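Melanophilin (Mus musculus, PDB 2ZET) links melanosome-bound RAB27A to the motor protein MYO5A in melanosome transport, this chain being its N-terminal Rab-binding part with a FYVE-type zinc finger. Local coordinates at residues L46-I50 / L116-V120; Y78-N83 / F94-S98; R86-C91 / G108-C114. One frame throughout, in Å; residues are numbered along the deposited sequence.

Contact 1 (L46-I50 / L116-V120); sequences LKGKI and LARVV
I50 N donates to L46 O at 2.9 Å, an ordinary helix bond, and both of these residues turn their side chains onto L116 and V120. This bond runs within its own helix, and the contact between the helices is made by hydrocarbon. The axes of the two short segments pass 9.5 Å apart and run closer to antiparallel than parallel, at 144°. L46 divides its methyls: CD2 meets L116 CD2 at 3.8 Å, while CD1 and CB face V120 CG2, CB at 3.6 Å. The two leucines cross at about a right angle, whereas L46 and V120 slide past each other in opposite directions. I50 sends its CG1 branch anti to its own carbonyl carbon (chi1 -63°). This puts CD1 over the backbone of A117, 3.9 Å from A117 CB, with V120 CG2 nearby. L116 reaches between L46 and K49, and its CD1 touches K49 CB at 3.8 Å. K47 reaches out with an extended chain that crosses V120 at a slant, its CE 3.9 Å from V120 CG1. V119 CG1 meets L46 CD1, and V119 also packs on an aromatic side chain of the other protein chain in the assembly. With hydrocarbon on both sides, the pairing of helices 19-60 and 112-124 here rests on shape and apolar packing, and the lysines border it with methylene carbons.

Contact 2 (Y78-N83 / F94-S98); sequences YRLLLN and FVCKS. With ZN (zinc ion), chain H.
The contact belongs to the FYVE-type zinc finger and packs the loop at Y78-N83 against F94-S98, which carries the zinc ligand C96. C96 SG binds the zinc ion at 2.5 Å, and C71, C74 and C99 complete the four-cysteine site. The sulfur sits between the backbone N and carbonyl carbon of its own residue (chi1 75°). C96 CB is left to meet L81 CD1, which touches it at 3.4 Å. L81 thus puts one methyl branch against the carbon next to the metal-bound sulfur. N83 and K97 meet by their inner carbons, with N83 CB 3.3 Å from K97 CB. The lysine chain is fully extended and runs obliquely past the asparagine. K97 CD is still 3.7 Å from N83 CB, while the ammonium group leads away. At the other end Y78 and F94 cross at about a right angle. The phenol end of Y78 points at the first carbon of the F94 side chain, and Y78 CZ lies 4.1 Å from F94 CB. Y78 OH is hydrogen-bonded to N67 O, which ties the ring to the chain ahead of the first zinc ligands. The loop itself begins with a 3-10 turn, in which L81 N donates to Y78 O at 2.9 Å. The contact lies well away from the centre of the chain. The loop follows helix 19-60 and leads into strand 86-87, which pairs with strand 94-95 through a V95 to R86 backbone bond.

Contact 3 (R86-C91 / G108-C114); sequences RQCLEC and GWLCDPC. With ZN (zinc ion), chain G.
R86 CB and CG lead toward W109, and from CD on the extended chain lies over the face of the indole. CD lies over the five-membered ring of W109, 4.1 Å from its centroid, a CH-pi contact. NE lies nearest W109 CE2 and CZ2. CZ sits over the six-membered ring, 3.5 Å from the centroid of that ring in W109, making a cation-pi pair. The guanidinium is tilted by 31° against the indole. NH2 lies above the outer rim of the ring, and NH1 has a weak hydrogen bond to S100 OG. Next to this pair, L89 N donates to W109 O at 2.9 Å. C88 turns SG anti to its backbone N (chi1 -175°), into the metal site. C88 SG binds the zinc ion at 2.5 Å, and C91, C111 and C114 supply the other three sulfurs. C88 SG also accepts from C111 N at 3.1 Å, with an angle of 157° at the hydrogen, and more loosely from E90 N at 3.4 Å. C111 caps helix 112-124, its SG accepting from C114 N at 3.5 Å. Two cysteines from a tight turn and two from a helix start are the hallmark of a treble-clef zinc site. The N-H donors, and R57 of helix 19-60 beside C91 and C111, would probably ease the negative charge gathered on the four sulfurs.

In the fold
Contact 1 closes a loop of 65 residues, and contacts 2 and 3 both lie within it. Contacts 2 and 3 alternate along the sequence, in the order 78-83, 86-91, 94-98, 108-114. Their zinc ligands interleave too, as in the cross-brace of FYVE and RING domains. Their centres are 13 Å apart, and they share the two-stranded sheet of 86-87 and 94-95. Contact 3 runs straight on into contact 1 through helix 112-124, with centres 14 Å apart. Contacts 1 and 2 lie 22 Å apart and do not touch. The finger is thus joined to the long helix 19-60, next to the surface that meets the other protein chain.

Contact 1 (L46-I50 / L116-V120)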
loop_
_atom_site.group_PDB
_atom_site.type_symbol
_atom_site.label_atom_id
_atom_site.label_comp_id
_atom_site.label_asym_id
_atom_site.label_seq_id
_atom_site.Cartn_x
_atom_site.Cartn_y
_atom_site.Cartn_z
ATOM N N LEU B 46 -11.825 15.190 -2.471
ATOM C CA LEU B 46 -12.956 14.277 -2.404
ATOM C C LEU B 46 -13.913 14.658 -1.300
ATOM O O LEU B 46 -15.124 14.618 -1.483
ATOM C CB LEU B 46 -12.484 12.847 -2.170
ATOM C CG LEU B 46 -11.631 12.217 -3.267
ATOM C CD1 LEU B 46 -11.363 10.768 -2.897
ATOM C CD2 LEU B 46 -12.349 12.315 -4.602
ATOM N N LYS B 47 -13.377 15.005 -0.141
ATOM C CA LYS B 47 -14.229 15.392 0.965
ATOM C C LYS B 47 -14.960 16.643 0.540
ATOM O O LYS B 47 -16.071 16.920 0.996
ATOM C CB LYS B 47 -13.405 15.644 2.227
ATOM C CG LYS B 47 -12.882 14.365 2.852
ATOM C CD LYS B 47 -12.256 14.594 4.213
ATOM C CE LYS B 47 -11.948 13.258 4.889
ATOM N NZ LYS B 47 -11.465 13.375 6.293
ATOM N N GLY B 48 -14.340 17.392 -0.362
ATOM C CA GLY B 48 -14.964 18.600 -0.859
ATOM C C GLY B 48 -16.117 18.247 -1.778
ATOM O O GLY B 48 -17.175 18.868 -1.750
ATOM N N LYS B 49 -15.916 17.238 -2.608
ATOM C CA LYS B 49 -16.971 16.841 -3.497
ATOM C C LYS B 49 -18.155 16.266 -2.734
ATOM O O LYS B 49 -19.299 16.499 -3.120
ATOM C CB LYS B 49 -16.443 15.848 -4.520
ATOM C CG LYS B 49 -15.475 16.504 -5.473
ATOM C CD LYS B 49 -15.068 15.614 -6.626
ATOM C CE LYS B 49 -13.945 16.283 -7.402
ATOM N NZ LYS B 49 -13.495 15.476 -8.565
ATOM N N ILE B 50 -17.911 15.541 -1.647
ATOM C CA ILE B 50 -19.032 14.979 -0.905
ATOM C C ILE B 50 -19.889 16.036 -0.228
ATOM O O ILE B 50 -21.094 15.850 -0.098
ATOM C CB ILE B 50 -18.596 13.971 0.172
ATOM C CG1 ILE B 50 -17.902 12.773 -0.476
ATOM C CG2 ILE B 50 -19.822 13.483 0.959
ATOM C CD1 ILE B 50 -17.334 11.777 0.533
ATOM N N LEU B 116 -17.694 7.980 -3.772
ATOM C CA LEU B 116 -16.578 8.747 -3.212
ATOM C C LEU B 116 -16.641 8.631 -1.692
ATOM O O LEU B 116 -15.629 8.455 -1.022
ATOM C CB LEU B 116 -16.674 10.230 -3.609
ATOM C CG LEU B 116 -16.560 10.611 -5.091
ATOM C CD1 LEU B 116 -16.583 12.123 -5.230
ATOM C CD2 LEU B 116 -15.262 10.054 -5.683
ATOM N N ALA B 117 -17.852 8.729 -1.160
ATOM C CA ALA B 117 -18.080 8.643 0.270
ATOM C C ALA B 117 -17.377 7.430 0.840
ATOM O O ALA B 117 -16.865 7.475 1.957
ATOM C CB ALA B 117 -19.574 8.557 0.551
ATOM N N ARG B 118 -17.355 6.350 0.064
ATOM C CA ARG B 118 -16.721 5.106 0.491
ATOM C C ARG B 118 -15.202 5.035 0.249
ATOM O O ARG B 118 -14.469 4.504 1.087
ATOM C CB ARG B 118 -17.425 3.925 -0.172
ATOM C CG ARG B 118 -16.888 2.589 0.262
ATOM C CD ARG B 118 -17.744 1.453 -0.254
ATOM N NE ARG B 118 -17.039 0.183 -0.127
ATOM C CZ ARG B 118 -17.618 -0.947 0.261
ATOM N NH1 ARG B 118 -18.914 -0.952 0.560
ATOM N NH2 ARG B 118 -16.905 -2.066 0.351
ATOM N N VAL B 119 -14.727 5.550 -0.883
ATOM C CA VAL B 119 -13.298 5.553 -1.168
ATOM C C VAL B 119 -12.619 6.336 -0.048
ATOM O O VAL B 119 -11.536 5.975 0.426
ATOM C CB VAL B 119 -13.003 6.233 -2.533
ATOM C CG1 VAL B 119 -11.511 6.543 -2.690
ATOM C CG2 VAL B 119 -13.448 5.321 -3.656
ATOM N N VAL B 120 -13.278 7.405 0.384
ATOM C CA VAL B 120 -12.768 8.253 1.451
ATOM C C VAL B 120 -12.692 7.556 2.803
ATOM O O VAL B 120 -11.686 7.681 3.487
ATOM C CB VAL B 120 -13.619 9.529 1.594
ATOM C CG1 VAL B 120 -13.385 10.172 2.948
ATOM C CG2 VAL B 120 -13.250 10.506 0.492
#

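Contact 2 (Y78-N83 / F94-S98)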
loop_
_atom_site.group_PDB
_atom_site.type_symbol
_atom_site.label_atom_id
_atom_site.label_comp_id
_atom_site.label_asym_id
_atom_site.label_seq_id
_atom_site.Cartn_x
_atom_site.Cartn_y
_atom_site.Cartn_z
ATOM N N TYR B 78 -34.146 11.862 -17.436
ATOM C CA TYR B 78 -33.990 10.477 -17.852
ATOM C C TYR B 78 -34.278 10.178 -19.323
ATOM O O TYR B 78 -33.438 9.620 -20.023
ATOM C CB TYR B 78 -34.878 9.587 -16.998
ATOM C CG TYR B 78 -34.473 9.541 -15.559
ATOM C CD1 TYR B 78 -35.426 9.503 -14.558
ATOM C CD2 TYR B 78 -33.132 9.527 -15.195
ATOM C CE1 TYR B 78 -35.062 9.457 -13.226
ATOM C CE2 TYR B 78 -32.749 9.483 -13.856
ATOM C CZ TYR B 78 -33.721 9.452 -12.879
ATOM O OH TYR B 78 -33.375 9.464 -11.554
ATOM N N ARG B 79 -35.468 10.535 -19.793
ATOM C CA ARG B 79 -35.842 10.264 -21.176
ATOM C C ARG B 79 -34.843 10.744 -22.208
ATOM O O ARG B 79 -34.859 10.291 -23.348
ATOM C CB ARG B 79 -37.206 10.876 -21.489
ATOM C CG ARG B 79 -37.417 12.264 -20.925
ATOM C CD ARG B 79 -38.735 12.828 -21.400
ATOM N NE ARG B 79 -38.595 13.560 -22.653
ATOM C CZ ARG B 79 -38.313 14.856 -22.729
ATOM N NH1 ARG B 79 -38.139 15.567 -21.626
ATOM N NH2 ARG B 79 -38.211 15.449 -23.904
ATOM N N LEU B 80 -33.958 11.645 -21.813
ATOM C CA LEU B 80 -32.992 12.191 -22.753
ATOM C C LEU B 80 -31.697 11.412 -22.894
ATOM O O LEU B 80 -30.938 11.647 -23.829
ATOM C CB LEU B 80 -32.683 13.632 -22.361
ATOM C CG LEU B 80 -33.891 14.557 -22.486
ATOM C CD1 LEU B 80 -33.649 15.838 -21.733
ATOM C CD2 LEU B 80 -34.156 14.818 -23.958
ATOM N N LEU B 81 -31.466 10.474 -21.980
ATOM C CA LEU B 81 -30.238 9.677 -21.951
ATOM C C LEU B 81 -30.228 8.432 -22.825
ATOM O O LEU B 81 -31.271 8.007 -23.317
ATOM C CB LEU B 81 -29.951 9.277 -20.512
ATOM C CG LEU B 81 -29.962 10.475 -19.571
ATOM C CD1 LEU B 81 -29.919 10.026 -18.145
ATOM C CD2 LEU B 81 -28.781 11.358 -19.891
ATOM N N LEU B 82 -29.037 7.856 -23.008
ATOM C CA LEU B 82 -28.863 6.640 -23.801
ATOM C C LEU B 82 -28.600 5.407 -22.940
ATOM O O LEU B 82 -28.434 4.303 -23.450
ATOM C CB LEU B 82 -27.722 6.797 -24.803
ATOM C CG LEU B 82 -28.062 7.395 -26.165
ATOM C CD1 LEU B 82 -26.891 7.169 -27.097
ATOM C CD2 LEU B 82 -29.299 6.733 -26.730
ATOM N N ASN B 83 -28.546 5.595 -21.633
ATOM C CA ASN B 83 -28.333 4.485 -20.722
ATOM C C ASN B 83 -29.633 4.311 -19.950
ATOM O O ASN B 83 -30.662 4.837 -20.360
ATOM C CB ASN B 83 -27.178 4.798 -19.773
ATOM C CG ASN B 83 -27.221 6.235 -19.240
ATOM O OD1 ASN B 83 -26.739 7.172 -19.896
ATOM N ND2 ASN B 83 -27.806 6.413 -18.049
ATOM N N PHE B 94 -32.229 7.579 -7.407
ATOM C CA PHE B 94 -31.871 7.132 -8.741
ATOM C C PHE B 94 -30.920 8.082 -9.412
ATOM O O PHE B 94 -30.942 9.278 -9.158
ATOM C CB PHE B 94 -33.110 6.966 -9.617
ATOM C CG PHE B 94 -34.116 6.010 -9.067
ATOM C CD1 PHE B 94 -34.857 6.335 -7.931
ATOM C CD2 PHE B 94 -34.332 4.784 -9.684
ATOM C CE1 PHE B 94 -35.806 5.457 -7.417
ATOM C CE2 PHE B 94 -35.278 3.893 -9.179
ATOM C CZ PHE B 94 -36.017 4.232 -8.041
ATOM N N VAL B 95 -30.087 7.531 -10.282
ATOM C CA VAL B 95 -29.110 8.307 -11.018
ATOM C C VAL B 95 -28.845 7.617 -12.350
ATOM O O VAL B 95 -29.124 6.425 -12.502
ATOM C CB VAL B 95 -27.792 8.404 -10.246
ATOM C CG1 VAL B 95 -28.040 8.981 -8.879
ATOM C CG2 VAL B 95 -27.179 7.036 -10.116
ATOM N N CYS B 96 -28.298 8.359 -13.310
ATOM C CA CYS B 96 -28.016 7.789 -14.615
ATOM C C CYS B 96 -26.782 6.909 -14.553
ATOM O O CYS B 96 -26.057 6.910 -13.559
ATOM C CB CYS B 96 -27.834 8.893 -15.675
ATOM S SG CYS B 96 -26.284 9.859 -15.673
ATOM N N LYS B 97 -26.559 6.147 -15.617
ATOM C CA LYS B 97 -25.405 5.262 -15.700
ATOM C C LYS B 97 -24.114 6.043 -15.457
ATOM O O LYS B 97 -23.254 5.632 -14.677
ATOM C CB LYS B 97 -25.352 4.600 -17.085
ATOM C CG LYS B 97 -24.153 3.660 -17.313
ATOM C CD LYS B 97 -24.093 3.114 -18.747
ATOM C CE LYS B 97 -22.779 2.378 -19.007
ATOM N NZ LYS B 97 -22.678 1.870 -20.408
ATOM N N SER B 98 -23.992 7.180 -16.125
ATOM C CA SER B 98 -22.800 8.010 -16.013
ATOM C C SER B 98 -22.481 8.479 -14.600
ATOM O O SER B 98 -21.327 8.729 -14.278
ATOM C CB SER B 98 -22.945 9.223 -16.927
ATOM O OG SER B 98 -23.597 8.863 -18.138
HETATM ZN ZN ZN H . -26.724 11.703 -13.981
#

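Contact 3 (R86-C91 / G108-C114)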
loop_
_atom_site.group_PDB
_atom_site.type_symbol
_atom_site.label_atom_id
_atom_site.label_comp_id
_atom_site.label_asym_id
_atom_site.label_seq_id
_atom_site.Cartn_x
_atom_site.Cartn_y
_atom_site.Cartn_z
ATOM N N ARG B 86 -30.822 3.954 -12.539
ATOM C CA ARG B 86 -30.350 2.987 -11.525
ATOM C C ARG B 86 -30.553 3.492 -10.111
ATOM O O ARG B 86 -30.513 4.685 -9.876
ATOM C CB ARG B 86 -28.865 2.704 -11.698
ATOM C CG ARG B 86 -28.543 2.137 -13.030
ATOM C CD ARG B 86 -27.119 2.365 -13.386
ATOM N NE ARG B 86 -26.824 1.760 -14.672
ATOM C CZ ARG B 86 -25.593 1.501 -15.092
ATOM N NH1 ARG B 86 -24.557 1.804 -14.318
ATOM N NH2 ARG B 86 -25.391 0.925 -16.276
ATOM N N GLN B 87 -30.749 2.579 -9.170
ATOM C CA GLN B 87 -30.932 2.950 -7.770
ATOM C C GLN B 87 -29.639 2.756 -6.987
ATOM O O GLN B 87 -28.951 1.750 -7.164
ATOM C CB GLN B 87 -31.998 2.081 -7.120
ATOM C CG GLN B 87 -33.354 2.714 -6.977
ATOM C CD GLN B 87 -33.914 2.541 -5.577
ATOM O OE1 GLN B 87 -33.402 3.130 -4.624
ATOM N NE2 GLN B 87 -34.959 1.723 -5.441
ATOM N N CYS B 88 -29.293 3.700 -6.120
ATOM C CA CYS B 88 -28.081 3.508 -5.336
ATOM C C CYS B 88 -28.438 2.515 -4.248
ATOM O O CYS B 88 -29.449 2.686 -3.568
ATOM C CB CYS B 88 -27.602 4.807 -4.680
ATOM S SG CYS B 88 -26.002 4.619 -3.807
ATOM N N LEU B 89 -27.620 1.480 -4.084
ATOM C CA LEU B 89 -27.900 0.489 -3.057
ATOM C C LEU B 89 -27.758 1.085 -1.673
ATOM O O LEU B 89 -28.198 0.486 -0.694
ATOM C CB LEU B 89 -26.970 -0.717 -3.189
ATOM C CG LEU B 89 -27.255 -1.628 -4.389
ATOM C CD1 LEU B 89 -26.472 -2.936 -4.240
ATOM C CD2 LEU B 89 -28.763 -1.913 -4.480
ATOM N N GLU B 90 -27.165 2.278 -1.607
ATOM C CA GLU B 90 -26.920 2.967 -0.345
ATOM C C GLU B 90 -27.985 3.963 0.077
ATOM O O GLU B 90 -28.677 3.748 1.075
ATOM C CB GLU B 90 -25.575 3.687 -0.403
ATOM C CG GLU B 90 -25.131 4.305 0.916
ATOM C CD GLU B 90 -24.993 3.279 2.035
ATOM O OE1 GLU B 90 -24.490 2.164 1.778
ATOM O OE2 GLU B 90 -25.379 3.594 3.181
ATOM N N CYS B 91 -28.103 5.064 -0.662
ATOM C CA CYS B 91 -29.086 6.090 -0.327
ATOM C C CYS B 91 -30.383 5.929 -1.124
ATOM O O CYS B 91 -31.271 6.785 -1.080
ATOM C CB CYS B 91 -28.497 7.477 -0.564
ATOM S SG CYS B 91 -28.468 7.967 -2.285
ATOM N N GLY B 108 -25.543 -4.879 -7.807
ATOM C CA GLY B 108 -26.144 -3.554 -7.831
ATOM C C GLY B 108 -25.237 -2.396 -8.224
ATOM O O GLY B 108 -24.300 -2.574 -9.004
ATOM N N TRP B 109 -25.533 -1.204 -7.701
ATOM C CA TRP B 109 -24.739 -0.011 -7.996
ATOM C C TRP B 109 -24.700 0.996 -6.838
ATOM O O TRP B 109 -25.348 0.806 -5.802
ATOM C CB TRP B 109 -25.286 0.702 -9.234
ATOM C CG TRP B 109 -25.637 -0.196 -10.366
ATOM C CD1 TRP B 109 -26.768 -0.955 -10.493
ATOM C CD2 TRP B 109 -24.870 -0.423 -11.550
ATOM N NE1 TRP B 109 -26.755 -1.637 -11.687
ATOM C CE2 TRP B 109 -25.601 -1.329 -12.356
ATOM C CE3 TRP B 109 -23.636 0.051 -12.014
ATOM C CZ2 TRP B 109 -25.137 -1.771 -13.598
ATOM C CZ3 TRP B 109 -23.168 -0.388 -13.251
ATOM C CH2 TRP B 109 -23.921 -1.291 -14.030
ATOM N N LEU B 110 -23.931 2.068 -7.041
ATOM C CA LEU B 110 -23.774 3.169 -6.082
ATOM C C LEU B 110 -23.754 4.491 -6.838
ATOM O O LEU B 110 -23.245 4.553 -7.955
ATOM C CB LEU B 110 -22.461 3.045 -5.309
ATOM C CG LEU B 110 -22.304 1.961 -4.247
ATOM C CD1 LEU B 110 -20.934 2.108 -3.605
ATOM C CD2 LEU B 110 -23.405 2.081 -3.209
ATOM N N CYS B 111 -24.298 5.545 -6.236
ATOM C CA CYS B 111 -24.309 6.858 -6.888
ATOM C C CYS B 111 -22.941 7.515 -6.738
ATOM O O CYS B 111 -22.298 7.361 -5.699
ATOM C CB CYS B 111 -25.403 7.751 -6.291
ATOM S SG CYS B 111 -25.294 8.091 -4.533
ATOM N N ASP B 112 -22.490 8.239 -7.764
ATOM C CA ASP B 112 -21.171 8.880 -7.714
ATOM C C ASP B 112 -20.797 9.515 -6.376
ATOM O O ASP B 112 -19.624 9.584 -6.024
ATOM C CB ASP B 112 -21.002 9.889 -8.855
ATOM C CG ASP B 112 -20.162 9.319 -10.002
ATOM O OD1 ASP B 112 -19.041 8.848 -9.712
ATOM O OD2 ASP B 112 -20.602 9.330 -11.179
ATOM N N PRO B 113 -21.782 10.018 -5.629
ATOM C CA PRO B 113 -21.410 10.599 -4.344
ATOM C C PRO B 113 -21.121 9.473 -3.356
ATOM O O PRO B 113 -20.045 9.413 -2.777
ATOM C CB PRO B 113 -22.645 11.397 -3.963
ATOM C CG PRO B 113 -23.125 11.864 -5.270
ATOM C CD PRO B 113 -23.042 10.611 -6.103
ATOM N N CYS B 114 -22.086 8.574 -3.181
ATOM C CA CYS B 114 -21.928 7.447 -2.261
ATOM C C CYS B 114 -20.644 6.665 -2.528
ATOM O O CYS B 114 -20.061 6.090 -1.605
ATOM C CB CYS B 114 -23.136 6.507 -2.345
ATOM S SG CYS B 114 -24.652 7.085 -1.492
HETATM ZN ZN ZN G . -26.577 6.895 -2.899
#